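Side-chain contact in peptidoglycan-recognition protein LB (Drosophila melanogaster, PDB 7NSZ), which hydrolyses the bond between N-acetylmuramoyl groups and L-amino acids in bacterial peptidoglycan as a zinc-dependent amidase of innate immunity: residues F168-I171 against S172-H176. The protein carries 1 engineered substitution. Residues are numbered along the deposited sequence; the frame is centred on the assembly and turned at random.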
ATOM      1  N   PHE A 168      -4.698   8.250   8.958  1.00 11.69           N
ATOM      2  CA  PHE A 168      -3.511   8.286   9.824  1.00 11.89           C
ATOM      3  C   PHE A 168      -3.931   7.990  11.289  1.00 11.50           C
ATOM      4  O   PHE A 168      -3.284   7.238  12.007  1.00 12.20           O
ATOM      5  CB  PHE A 168      -2.742   9.598   9.704  1.00 12.26           C
ATOM      6  CG  PHE A 168      -1.429   9.474  10.439  1.00 13.37           C
ATOM      7  CD1 PHE A 168      -0.425   8.657   9.965  1.00 12.65           C
ATOM      8  CD2 PHE A 168      -1.148  10.238  11.571  1.00 14.50           C
ATOM      9  CE1 PHE A 168       0.774   8.507  10.629  1.00 13.03           C
ATOM     10  CE2 PHE A 168       0.062  10.090  12.221  1.00 14.88           C
ATOM     11  CZ  PHE A 168       1.037   9.263  11.749  1.00 14.34           C
ATOM     12  N   ALA A 169      -4.989   8.667  11.757  1.00 12.60           N
ATOM     13  CA  ALA A 169      -5.452   8.450  13.146  1.00 13.38           C
ATOM     14  C   ALA A 169      -5.881   7.000  13.319  1.00 12.77           C
ATOM     15  O   ALA A 169      -5.617   6.388  14.383  1.00 14.21           O
ATOM     16  CB  ALA A 169      -6.568   9.419  13.477  1.00 13.78           C
ATOM     17  N   GLU A 170      -6.520   6.403  12.327  1.00 12.07           N
ATOM     18  CA  GLU A 170      -6.923   4.997  12.390  1.00 12.43           C
ATOM     19  C   GLU A 170      -5.681   4.112  12.535  1.00 11.76           C
ATOM     20  O   GLU A 170      -5.670   3.220  13.385  1.00 13.17           O
ATOM     21  CB  GLU A 170      -7.729   4.659  11.130  1.00 12.68           C
ATOM     22  CG  GLU A 170      -8.033   3.176  10.937  1.00 12.17           C
ATOM     23  CD  GLU A 170      -8.863   2.471  11.985  1.00 15.27           C
ATOM     24  OE1 GLU A 170      -9.725   3.158  12.623  1.00 15.92           O
ATOM     25  OE2 GLU A 170      -8.738   1.236  12.109  1.00 14.48           O
ATOM     26  N   ILE A 171      -4.697   4.242  11.630  1.00 11.49           N
ATOM     27  CA  ILE A 171      -3.563   3.288  11.662  1.00 11.67           C
ATOM     28  C   ILE A 171      -2.745   3.495  12.927  1.00 11.47           C
ATOM     29  O   ILE A 171      -2.035   2.597  13.368  1.00 11.79           O
ATOM     30  CB  ILE A 171      -2.653   3.332  10.403  1.00 11.21           C
ATOM     31  CG1 ILE A 171      -1.843   4.627  10.294  1.00 11.47           C
ATOM     32  CG2 ILE A 171      -3.514   3.069   9.175  1.00 11.89           C
ATOM     33  CD1 ILE A 171      -0.835   4.629   9.126  1.00 11.90           C
ATOM     34  N   SER A 172      -2.858   4.707  13.499  1.00 12.74           N
ATOM     35  CA  SER A 172      -2.194   4.985  14.803  1.00 14.67           C
ATOM     36  C   SER A 172      -2.729   4.053  15.883  1.00 15.75           C
ATOM     37  O   SER A 172      -2.037   3.906  16.895  1.00 17.16           O
ATOM     38  CB  SER A 172      -2.273   6.411  15.247  1.00 16.60           C
ATOM     39  OG  SER A 172      -1.723   7.311  14.285  1.00 20.99           O
ATOM     40  N   SER A 173      -3.870   3.413  15.664  1.00 14.80           N
ATOM     41  CA  SER A 173      -4.448   2.487  16.676  1.00 17.97           C
ATOM     42  C   SER A 173      -4.136   1.033  16.340  1.00 18.39           C
ATOM     43  O   SER A 173      -4.653   0.149  17.036  1.00 21.25           O
ATOM     44  CB  SER A 173      -5.932   2.690  16.748  1.00 17.67           C
ATOM     45  OG  SER A 173      -6.609   2.099  15.639  1.00 18.05           O
ATOM     46  N   TRP A 174      -3.464   0.746  15.212  1.00 16.36           N
ATOM     47  CA  TRP A 174      -3.153  -0.634  14.814  1.00 16.26           C
ATOM     48  C   TRP A 174      -1.944  -1.154  15.579  1.00 15.60           C
ATOM     49  O   TRP A 174      -1.017  -0.422  15.940  1.00 15.55           O
ATOM     50  CB  TRP A 174      -2.905  -0.743  13.301  1.00 13.49           C
ATOM     51  CG  TRP A 174      -4.104  -0.492  12.450  1.00 13.78           C
ATOM     52  CD1 TRP A 174      -5.320  -0.012  12.850  1.00 14.61           C
ATOM     53  CD2 TRP A 174      -4.164  -0.585  11.025  1.00 12.94           C
ATOM     54  NE1 TRP A 174      -6.135   0.141  11.774  1.00 14.04           N
ATOM     55  CE2 TRP A 174      -5.463  -0.213  10.635  1.00 14.13           C
ATOM     56  CE3 TRP A 174      -3.260  -1.035  10.042  1.00 12.91           C
ATOM     57  CZ2 TRP A 174      -5.877  -0.189   9.304  1.00 14.04           C
ATOM     58  CZ3 TRP A 174      -3.666  -1.016   8.730  1.00 14.37           C
ATOM     59  CH2 TRP A 174      -4.949  -0.617   8.365  1.00 15.67           C
ATOM     60  N   PRO A 175      -1.875  -2.490  15.722  1.00 18.80           N
ATOM     61  CA  PRO A 175      -0.657  -3.139  16.175  1.00 20.26           C
ATOM     62  C   PRO A 175       0.557  -2.664  15.370  1.00 17.25           C
ATOM     63  O   PRO A 175       0.513  -2.529  14.142  1.00 17.47           O
ATOM     64  CB  PRO A 175      -0.867  -4.648  15.943  1.00 21.89           C
ATOM     65  CG  PRO A 175      -2.331  -4.820  15.690  1.00 22.25           C
ATOM     66  CD  PRO A 175      -2.915  -3.463  15.359  1.00 20.69           C
ATOM     67  N   HIS A 176       1.644  -2.496  16.060  1.00 14.23           N
ATOM     68  CA  HIS A 176       2.986  -2.272  15.472  1.00 13.52           C
ATOM     69  C   HIS A 176       3.164  -0.820  15.009  1.00 11.80           C
ATOM     70  O   HIS A 176       4.262  -0.511  14.535  1.00 11.36           O
ATOM     71  CB  HIS A 176       3.274  -3.245  14.313  1.00 15.31           C
ATOM     72  CG  HIS A 176       3.379  -4.674  14.726  1.00 17.14           C
ATOM     73  ND1 HIS A 176       4.545  -5.360  14.622  1.00 16.69           N
ATOM     74  CD2 HIS A 176       2.462  -5.530  15.242  1.00 23.79           C
ATOM     75  CE1 HIS A 176       4.350  -6.617  15.065  1.00 18.20           C
ATOM     76  NE2 HIS A 176       3.086  -6.721  15.448  1.00 22.98           N
TER
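Trp174 folds back to lay one face of its indole on Ile171 and to turn its NE1 edge to the carboxylate of Glu170, a worked example of how a helix can be closed by the side chains that follow it. From CB, which lies 3.5 Å from Ile171 O, the indole turns back toward the helix, with CG anti to its own carbonyl carbon (chi1 -67°). The five-membered ring lies flat over Ile171 CA, which is 3.8 Å from the centroid of that ring and almost on its normal, a CH-pi contact. The same face carries Glu170 O, 3.3 Å from Trp174 CD1, while at the edge NE1 gives a nearly straight hydrogen bond (170°) of 2.8 Å to Glu170 OE2. OE2 lies in the indole plane, yet the N-H reaches it on the anti side and out of the carboxylate plane. Farther out, CZ2 and CH2 of the six-membered ring rest against Ile171 CG2.

The backbone makes a type I turn from Ile171 to Trp174, closed by Trp174 N to Ile171 O. Two serines return to the last helical turn: Ser172 N and OG grip Phe168 O from opposite faces of its plane; Ser173 OG lies 2.7 Å from Glu170 O, in the carbonyl plane, and Ser173 N binds the same oxygen from above that plane.

The turn lies beside helix 126-142: Leu129 touches both Glu170 and the indole, Ala132 the indole, and Lys133 makes a cation-pi contact with it, while His176 pairs with Leu151 of edge strand 149-153 through the backbone.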